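Local atomic coordinates of lasso peptide isopeptidase AtxE2 (Asticcacaulis excentricus, PDB entry 5TXE), a protein that binds the lasso peptides astexin-2 and astexin-3, opening them to expose the isopeptide bond, which it hydrolyses to give linear peptides. Residues F268-T273 and T305-D310; T283-R288 and P293-E298; A620-Q623 and P627-L630. The protein carries 1 engineered substitution. All coordinates share one frame; numbering follows the deposited sequence. Where two conformers were deposited one is given.

Overall arrangement
The three contacts sample the two halves expected of a prolyl oligopeptidase relative, a β-propeller and an α/β-hydrolase domain. Interactions 1 and 2 are neighbours in what is consistent with the propeller, their centres about 9 Å apart. They share the sheet in which strand 266-271 pairs with strand 283-288: the backbone N of Val285 bonds to Ser269 O. Along the chain, 283-288 and 293-298 both fall between 268-273 and 305-310, so interaction 2 completes one sheet before interaction 1 packs the next against it. Interaction 3 comes later in the chain, in the hydrolase sheet, with centres about 52 Å and 58 Å from those of interactions 1 and 2.

Interaction 1 (F268-T273 and T305-D310); sequences FSVSRT and TRMWGD
The Phe268 ring is not what meets the Met307 sulfur: SD lies 3.9 Å from Phe268 CB but 5.1 Å from Phe268 CG, and the ring leads away from the contact, so no Met-aromatic contact is made between Phe268 and Met307. Flat groups lie against each other on the far side of strand 304-310. There the guanidinium of Arg306 has Trp308 NE1 over the centre of one face, 3.5 Å above the plane, while Arg306 CD sits above one face of the indole, toward its rim. Arg306 NH1 also donates to Met307 O at 2.9 Å, with the acceptor close to the guanidinium plane, which helps to fix the rotation of the group.

Met307 carries the contact itself. Its CG is placed between the backbone N and the carbonyl carbon (chi1 71°), and the bend at chi3 (63°) turns the methyl toward Val270. CE consequently lies 4.0 Å from Val270 CG2 and 4.2 Å from the backbone Ser269 O, and the side chains of Met307 and Val270 pass one another pointing opposite ways. No hydrogen bond links the segments, so the evidence points to apolar packing with the thioether as the filler.

The axes of 268-271 and 305-310 come within 9.0 Å, at 160° between their directions, a spacing of stacked sheets rather than of paired strands. Strand 266-271 lies inside one four-stranded antiparallel sheet, and strand 304-310 is an outermost strand of the following one, consistent with adjoining blades of a β-propeller. Around the seam, Met307 also touches Ala261 and Leu284 of the first sheet and Phe318 of its own, and Phe268 reaches across to Leu316 of strand 315-322.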
loop_
_atom_site.group_PDB
_atom_site.type_symbol
_atom_site.label_atom_id
_atom_site.label_comp_id
_atom_site.label_asym_id
_atom_site.label_seq_id
_atom_site.Cartn_x
_atom_site.Cartn_y
_atom_site.Cartn_z
ATOM N N PHE A 268 -2.928 15.548 25.586
ATOM C CA PHE A 268 -1.766 14.800 25.158
ATOM C C PHE A 268 -1.507 15.018 23.694
ATOM O O PHE A 268 -2.432 15.087 22.900
ATOM C CB PHE A 268 -1.970 13.369 25.446
ATOM C CG PHE A 268 -2.058 13.070 26.895
ATOM C CD1 PHE A 268 -0.912 13.015 27.672
ATOM C CD2 PHE A 268 -3.250 12.849 27.482
ATOM C CE1 PHE A 268 -0.965 12.714 29.025
ATOM C CE2 PHE A 268 -3.323 12.572 28.827
ATOM C CZ PHE A 268 -2.176 12.501 29.603
ATOM N N SER A 269 -0.243 15.230 23.352
ATOM C CA SER A 269 0.140 15.359 21.984
ATOM C C SER A 269 1.586 14.867 21.849
ATOM O O SER A 269 2.110 14.254 22.763
ATOM C CB SER A 269 -0.022 16.786 21.537
ATOM O OG SER A 269 0.892 17.598 22.222
ATOM N N VAL A 270 2.190 15.090 20.694
ATOM C CA VAL A 270 3.475 14.550 20.395
ATOM C C VAL A 270 4.258 15.648 19.733
ATOM O O VAL A 270 3.712 16.390 18.934
ATOM C CB VAL A 270 3.174 13.364 19.483
ATOM C CG1 VAL A 270 4.003 13.335 18.236
ATOM C CG2 VAL A 270 3.178 12.094 20.294
ATOM N N SER A 271 5.527 15.815 20.063
ATOM C CA SER A 271 6.316 16.798 19.298
ATOM C C SER A 271 7.791 16.467 19.359
ATOM O O SER A 271 8.204 15.653 20.152
ATOM C CB SER A 271 6.084 18.213 19.857
ATOM O OG SER A 271 6.611 18.311 21.175
ATOM N N ARG A 272 8.586 17.169 18.563
ATOM C CA ARG A 272 10.047 17.009 18.560
ATOM C C ARG A 272 10.741 18.153 19.324
ATOM O O ARG A 272 10.209 19.258 19.383
ATOM C CB ARG A 272 10.534 17.019 17.129
ATOM C CG ARG A 272 9.627 16.302 16.168
ATOM C CD ARG A 272 10.052 16.550 14.732
ATOM N NE ARG A 272 9.996 15.278 13.998
ATOM C CZ ARG A 272 8.887 14.707 13.504
ATOM N NH1 ARG A 272 7.695 15.291 13.621
ATOM N NH2 ARG A 272 8.974 13.528 12.893
ATOM N N THR A 273 11.923 17.903 19.896
ATOM C CA THR A 273 12.748 18.995 20.478
ATOM C C THR A 273 13.172 19.992 19.411
ATOM O O THR A 273 13.404 21.146 19.713
ATOM C CB THR A 273 14.023 18.485 21.172
ATOM O OG1 THR A 273 13.704 17.344 21.966
ATOM C CG2 THR A 273 14.627 19.574 22.088
ATOM N N THR A 305 2.446 6.226 17.149
ATOM C CA THR A 305 1.658 6.287 15.891
ATOM C C THR A 305 0.149 6.459 16.084
ATOM O O THR A 305 -0.567 6.744 15.148
ATOM C CB THR A 305 1.926 5.052 15.047
ATOM O OG1 THR A 305 1.774 3.899 15.878
ATOM C CG2 THR A 305 3.348 5.108 14.494
ATOM N N ARG A 306 -0.329 6.257 17.294
ATOM C CA ARG A 306 -1.740 6.368 17.552
ATOM C C ARG A 306 -1.943 6.452 19.051
ATOM O O ARG A 306 -1.374 5.657 19.786
ATOM C CB ARG A 306 -2.484 5.115 17.027
ATOM C CG ARG A 306 -3.755 5.417 16.263
ATOM C CD ARG A 306 -4.757 6.219 17.072
ATOM N NE ARG A 306 -6.050 6.316 16.405
ATOM C CZ ARG A 306 -7.084 7.064 16.834
ATOM N NH1 ARG A 306 -7.007 7.796 17.955
ATOM N NH2 ARG A 306 -8.233 7.078 16.142
ATOM N N MET A 307 -2.808 7.356 19.500
ATOM C CA MET A 307 -3.189 7.366 20.936
ATOM C C MET A 307 -4.712 7.502 21.186
ATOM O O MET A 307 -5.438 8.023 20.357
ATOM C CB MET A 307 -2.446 8.503 21.602
ATOM C CG MET A 307 -2.948 9.882 21.221
ATOM S SD MET A 307 -2.163 11.212 22.157
ATOM C CE MET A 307 -0.453 11.071 21.662
ATOM N N TRP A 308 -5.170 7.062 22.349
ATOM C CA TRP A 308 -6.585 7.141 22.743
ATOM C C TRP A 308 -6.729 7.486 24.215
ATOM O O TRP A 308 -6.098 6.820 25.078
ATOM C CB TRP A 308 -7.244 5.771 22.618
ATOM C CG TRP A 308 -7.361 5.214 21.232
ATOM C CD1 TRP A 308 -8.417 5.354 20.394
ATOM C CD2 TRP A 308 -6.401 4.411 20.548
ATOM N NE1 TRP A 308 -8.169 4.706 19.222
ATOM C CE2 TRP A 308 -6.937 4.109 19.301
ATOM C CE3 TRP A 308 -5.124 3.941 20.870
ATOM C CZ2 TRP A 308 -6.248 3.357 18.361
ATOM C CZ3 TRP A 308 -4.452 3.168 19.948
ATOM C CH2 TRP A 308 -5.016 2.887 18.699
ATOM N N GLY A 309 -7.514 8.534 24.497
ATOM C CA GLY A 309 -7.769 8.963 25.875
ATOM C C GLY A 309 -9.013 8.304 26.445
ATOM O O GLY A 309 -9.998 8.180 25.766
ATOM N N ASP A 310 -8.986 7.926 27.708
ATOM C CA ASP A 310 -10.148 7.305 28.367
ATOM C C ASP A 310 -10.395 8.013 29.692
ATOM O O ASP A 310 -9.670 7.738 30.654
ATOM C CB ASP A 310 -9.841 5.812 28.606
ATOM C CG ASP A 310 -10.990 5.035 29.298
ATOM O OD1 ASP A 310 -12.014 5.661 29.683
ATOM O OD2 ASP A 310 -10.838 3.774 29.414
#

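Interaction 2 (T283-R288 and P293-E298); sequences TLVARR and PVRCDE
Pro293 lies alongside Arg287, the two side chains pointing the same way. Arg287 CG is 3.8 Å from Pro293 CA, and the bend of the arginine at chi3 (51°) folds the guanidinium back so that NH1 comes within 3.6 Å of Pro293 CD, at an oblique inclination.

Val294 supplies the regular pairing. Its N donates to Ala286 O at 2.8 Å with an almost straight N-H...O angle of 174°, and its O accepts from Ala286 N at 3.0 Å, which defines an antiparallel hydrogen-bonded pair. The two side chains share a sheet face, on which Val294 also touches Leu339.

Arg295 turns to the other face and forms the non-hydrogen-bonded pair with Val285. The side chains run side by side: Val285 CG1 covers one face of the guanidinium, 4.0 Å from Arg295 NH1. Thr283 crosses the arginine at about a right angle, and NH1 also makes a weak hydrogen bond to Ser271 OG of strand 266-271.

Cys296 closes the ladder, its N bonding to Leu284 O at 3.0 Å, nearly on the extension of the carbonyl. Its CB packs 4.2 Å from Leu284 CB, and SG, anti to the backbone N, forms the disulfide with Cys301, whose backbone bonds to Leu284 as well.

A short connection between antiparallel neighbours makes this a β-hairpin, with strand 294-295 as the outermost strand of a four-stranded antiparallel sheet, the arrangement of a β-propeller blade.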
loop_
_atom_site.group_PDB
_atom_site.type_symbol
_atom_site.label_atom_id
_atom_site.label_comp_id
_atom_site.label_asym_id
_atom_site.label_seq_id
_atom_site.Cartn_x
_atom_site.Cartn_y
_atom_site.Cartn_z
ATOM N N THR A 283 8.096 12.841 20.895
ATOM C CA THR A 283 7.928 12.483 22.277
ATOM C C THR A 283 6.515 12.911 22.690
ATOM O O THR A 283 6.085 14.003 22.345
ATOM C CB THR A 283 8.941 13.244 23.189
ATOM O OG1 THR A 283 10.290 12.942 22.800
ATOM C CG2 THR A 283 8.774 12.830 24.602
ATOM N N LEU A 284 5.854 12.069 23.471
ATOM C CA LEU A 284 4.629 12.413 24.135
ATOM C C LEU A 284 4.767 13.618 25.082
ATOM O O LEU A 284 5.679 13.643 25.924
ATOM C CB LEU A 284 4.215 11.266 24.997
ATOM C CG LEU A 284 2.858 11.438 25.659
ATOM C CD1 LEU A 284 1.760 11.490 24.621
ATOM C CD2 LEU A 284 2.632 10.272 26.587
ATOM N N VAL A 285 3.858 14.579 24.946
ATOM C CA VAL A 285 3.791 15.753 25.848
ATOM C C VAL A 285 2.384 15.909 26.449
ATOM O O VAL A 285 1.374 15.546 25.834
ATOM C CB VAL A 285 4.246 17.091 25.228
ATOM C CG1 VAL A 285 5.457 16.921 24.320
ATOM C CG2 VAL A 285 3.130 17.751 24.469
ATOM N N ALA A 286 2.356 16.396 27.683
ATOM C CA ALA A 286 1.126 16.632 28.413
ATOM C C ALA A 286 1.015 18.113 28.847
ATOM O O ALA A 286 1.977 18.668 29.406
ATOM C CB ALA A 286 1.078 15.721 29.614
ATOM N N ARG A 287 -0.132 18.731 28.555
ATOM C CA ARG A 287 -0.464 20.088 28.987
ATOM C C ARG A 287 -1.728 20.045 29.847
ATOM O O ARG A 287 -2.738 19.497 29.400
ATOM C CB ARG A 287 -0.729 20.984 27.775
ATOM C CG ARG A 287 0.434 21.166 26.814
ATOM C CD ARG A 287 0.010 21.917 25.542
ATOM N NE ARG A 287 -0.707 23.153 25.866
ATOM C CZ ARG A 287 -0.162 24.363 26.027
ATOM N NH1 ARG A 287 1.153 24.567 25.881
ATOM N NH2 ARG A 287 -0.961 25.394 26.330
ATOM N N ARG A 288 -1.683 20.534 31.092
ATOM C CA ARG A 288 -2.910 20.691 31.887
ATOM C C ARG A 288 -3.502 22.068 31.528
ATOM O O ARG A 288 -2.923 23.083 31.844
ATOM C CB ARG A 288 -2.598 20.562 33.383
ATOM C CG ARG A 288 -3.729 20.976 34.344
ATOM C CD ARG A 288 -3.565 20.400 35.769
ATOM N NE ARG A 288 -3.932 18.971 35.818
ATOM C CZ ARG A 288 -5.135 18.483 36.146
ATOM N NH1 ARG A 288 -6.142 19.275 36.514
ATOM N NH2 ARG A 288 -5.327 17.171 36.120
ATOM N N PRO A 293 3.833 22.695 28.689
ATOM C CA PRO A 293 3.950 21.282 28.337
ATOM C C PRO A 293 4.970 20.531 29.206
ATOM O O PRO A 293 6.008 21.030 29.470
ATOM C CB PRO A 293 4.412 21.323 26.876
ATOM C CG PRO A 293 4.913 22.713 26.621
ATOM C CD PRO A 293 4.209 23.605 27.581
ATOM N N VAL A 294 4.638 19.355 29.671
ATOM C CA VAL A 294 5.608 18.489 30.254
ATOM C C VAL A 294 5.940 17.325 29.278
ATOM O O VAL A 294 5.031 16.553 28.922
ATOM C CB VAL A 294 5.072 17.895 31.560
ATOM C CG1 VAL A 294 6.104 16.937 32.164
ATOM C CG2 VAL A 294 4.716 19.012 32.530
ATOM N N ARG A 295 7.228 17.190 28.892
ATOM C CA ARG A 295 7.730 16.093 28.047
ATOM C C ARG A 295 7.976 14.841 28.823
ATOM O O ARG A 295 8.711 14.875 29.787
ATOM C CB ARG A 295 9.079 16.428 27.440
ATOM C CG ARG A 295 9.037 17.340 26.258
ATOM C CD ARG A 295 10.445 17.461 25.682
ATOM N NE ARG A 295 10.428 16.994 24.311
ATOM C CZ ARG A 295 9.732 17.574 23.332
ATOM N NH1 ARG A 295 9.009 18.668 23.547
ATOM N NH2 ARG A 295 9.754 17.049 22.122
ATOM N N CYS A 296 7.397 13.723 28.375
ATOM C CA CYS A 296 7.720 12.389 28.910
ATOM C C CYS A 296 9.129 12.029 28.504
ATOM O O CYS A 296 9.518 12.248 27.351
ATOM C CB CYS A 296 6.766 11.377 28.328
ATOM S SG CYS A 296 7.076 9.671 28.778
ATOM N N ASP A 297 9.921 11.497 29.423
ATOM C CA ASP A 297 11.344 11.195 29.147
ATOM C C ASP A 297 11.515 9.753 28.645
ATOM O O ASP A 297 12.401 9.459 27.830
ATOM C CB ASP A 297 12.246 11.497 30.375
ATOM C CG ASP A 297 12.468 10.288 31.275
ATOM O OD1 ASP A 297 11.510 9.873 31.956
ATOM O OD2 ASP A 297 13.610 9.771 31.307
ATOM N N GLU A 298 10.628 8.859 29.096
ATOM C CA GLU A 298 10.763 7.428 28.838
ATOM C C GLU A 298 10.926 7.135 27.345
ATOM O O GLU A 298 10.417 7.844 26.474
ATOM C CB GLU A 298 9.562 6.628 29.347
ATOM C CG GLU A 298 9.038 6.998 30.722
ATOM C CD GLU A 298 9.665 6.196 31.835
ATOM O OE1 GLU A 298 9.403 4.970 31.869
ATOM O OE2 GLU A 298 10.357 6.799 32.695
#

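Interaction 3 (A620-Q623 and P627-L630); sequences ALQQ and PVEL
Helix 615-623 and strand 628-633 form the second half of a β-α-β crossover that starts from strand 602-607, and Leu621 and Val628 are where the end of the helix rests on the start of the strand. Leu621 CB is 3.8 Å from Val628 CG1, and Leu621 CD1 is 4.0 Å from Val628 CG2, so both valine methyls are used while the side chains cross at about a right angle. The valine torsion (chi1 64°) sets CG1 between the backbone N and the carbonyl carbon. From there it also meets the aliphatic part of Gln622, with CG 4.2 Å away.

The polar end of Gln622 extends past this apolar patch. Its NE2 donates to a water at 3.2 Å, and the same water donates to Val628 O at 2.9 Å; with no direct hydrogen bond between the segments, this bridge is their polar link.

Phe618 of the helix joins Val628 from the same side. On the other face of the strand, Glu629 makes a salt bridge to Arg677. Strand 628-633 runs parallel to strand 602-607 and is an outermost strand of the eight-stranded mixed sheet. Glu610 and His638, the probable charge-relay residues, come in the chain before the helix and after the strand, an order typical of the α/β-hydrolase fold.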
loop_
_atom_site.group_PDB
_atom_site.type_symbol
_atom_site.label_atom_id
_atom_site.label_comp_id
_atom_site.label_asym_id
_atom_site.label_seq_id
_atom_site.Cartn_x
_atom_site.Cartn_y
_atom_site.Cartn_z
ATOM N N ALA A 620 15.900 -1.791 -27.020
ATOM C CA ALA A 620 17.376 -1.891 -26.995
ATOM C C ALA A 620 17.797 -3.274 -26.551
ATOM O O ALA A 620 18.681 -3.879 -27.140
ATOM C CB ALA A 620 17.971 -0.826 -26.114
ATOM N N LEU A 621 17.096 -3.813 -25.565
ATOM C CA LEU A 621 17.356 -5.159 -25.118
ATOM C C LEU A 621 17.100 -6.190 -26.165
ATOM O O LEU A 621 17.936 -7.121 -26.332
ATOM C CB LEU A 621 16.531 -5.496 -23.888
ATOM C CG LEU A 621 16.980 -4.739 -22.617
ATOM C CD1 LEU A 621 15.933 -4.892 -21.525
ATOM C CD2 LEU A 621 18.320 -5.254 -22.060
ATOM N N GLN A 622 15.967 -6.096 -26.883
ATOM C CA GLN A 622 15.703 -7.057 -27.974
ATOM C C GLN A 622 16.744 -6.937 -29.060
ATOM O O GLN A 622 17.272 -7.924 -29.561
ATOM C CB GLN A 622 14.357 -6.888 -28.637
ATOM C CG GLN A 622 13.225 -7.418 -27.821
ATOM C CD GLN A 622 11.987 -7.772 -28.674
ATOM O OE1 GLN A 622 11.639 -7.074 -29.620
ATOM N NE2 GLN A 622 11.331 -8.879 -28.330
ATOM N N GLN A 623 17.046 -5.735 -29.446
ATOM C CA GLN A 623 18.058 -5.509 -30.452
ATOM C C GLN A 623 19.418 -6.091 -30.021
ATOM O O GLN A 623 20.177 -6.574 -30.854
ATOM C CB GLN A 623 18.164 -4.030 -30.636
ATOM C CG GLN A 623 19.254 -3.553 -31.594
ATOM C CD GLN A 623 18.667 -2.944 -32.864
ATOM O OE1 GLN A 623 17.462 -3.073 -33.149
ATOM N NE2 GLN A 623 19.523 -2.285 -33.637
ATOM N N PRO A 627 17.497 -11.820 -23.136
ATOM C CA PRO A 627 16.277 -12.563 -22.777
ATOM C C PRO A 627 15.267 -11.770 -21.946
ATOM O O PRO A 627 15.141 -11.998 -20.759
ATOM C CB PRO A 627 16.816 -13.724 -21.977
ATOM C CG PRO A 627 18.093 -13.208 -21.368
ATOM C CD PRO A 627 18.639 -12.173 -22.278
ATOM N N VAL A 628 14.513 -10.910 -22.630
ATOM C CA VAL A 628 13.551 -10.020 -22.042
ATOM C C VAL A 628 12.165 -10.341 -22.670
ATOM O O VAL A 628 12.072 -10.736 -23.823
ATOM C CB VAL A 628 13.925 -8.575 -22.325
ATOM C CG1 VAL A 628 13.881 -8.276 -23.804
ATOM C CG2 VAL A 628 13.009 -7.580 -21.616
ATOM N N GLU A 629 11.106 -10.182 -21.893
ATOM C CA GLU A 629 9.731 -10.348 -22.389
ATOM C C GLU A 629 8.884 -9.336 -21.650
ATOM O O GLU A 629 9.083 -9.075 -20.448
ATOM C CB GLU A 629 9.226 -11.757 -22.135
ATOM C CG GLU A 629 7.798 -11.963 -22.575
ATOM C CD GLU A 629 7.394 -13.410 -22.705
ATOM O OE1 GLU A 629 6.599 -13.895 -21.868
ATOM O OE2 GLU A 629 7.842 -14.078 -23.659
ATOM N N LEU A 630 7.946 -8.754 -22.392
ATOM C CA LEU A 630 7.036 -7.730 -21.881
ATOM C C LEU A 630 5.604 -8.181 -22.115
ATOM O O LEU A 630 5.222 -8.606 -23.229
ATOM C CB LEU A 630 7.296 -6.401 -22.618
ATOM C CG LEU A 630 6.283 -5.256 -22.507
ATOM C CD1 LEU A 630 6.187 -4.762 -21.071
ATOM C CD2 LEU A 630 6.677 -4.067 -23.338
HETATM O O HOH W 1 13.009 -10.917 -26.608
#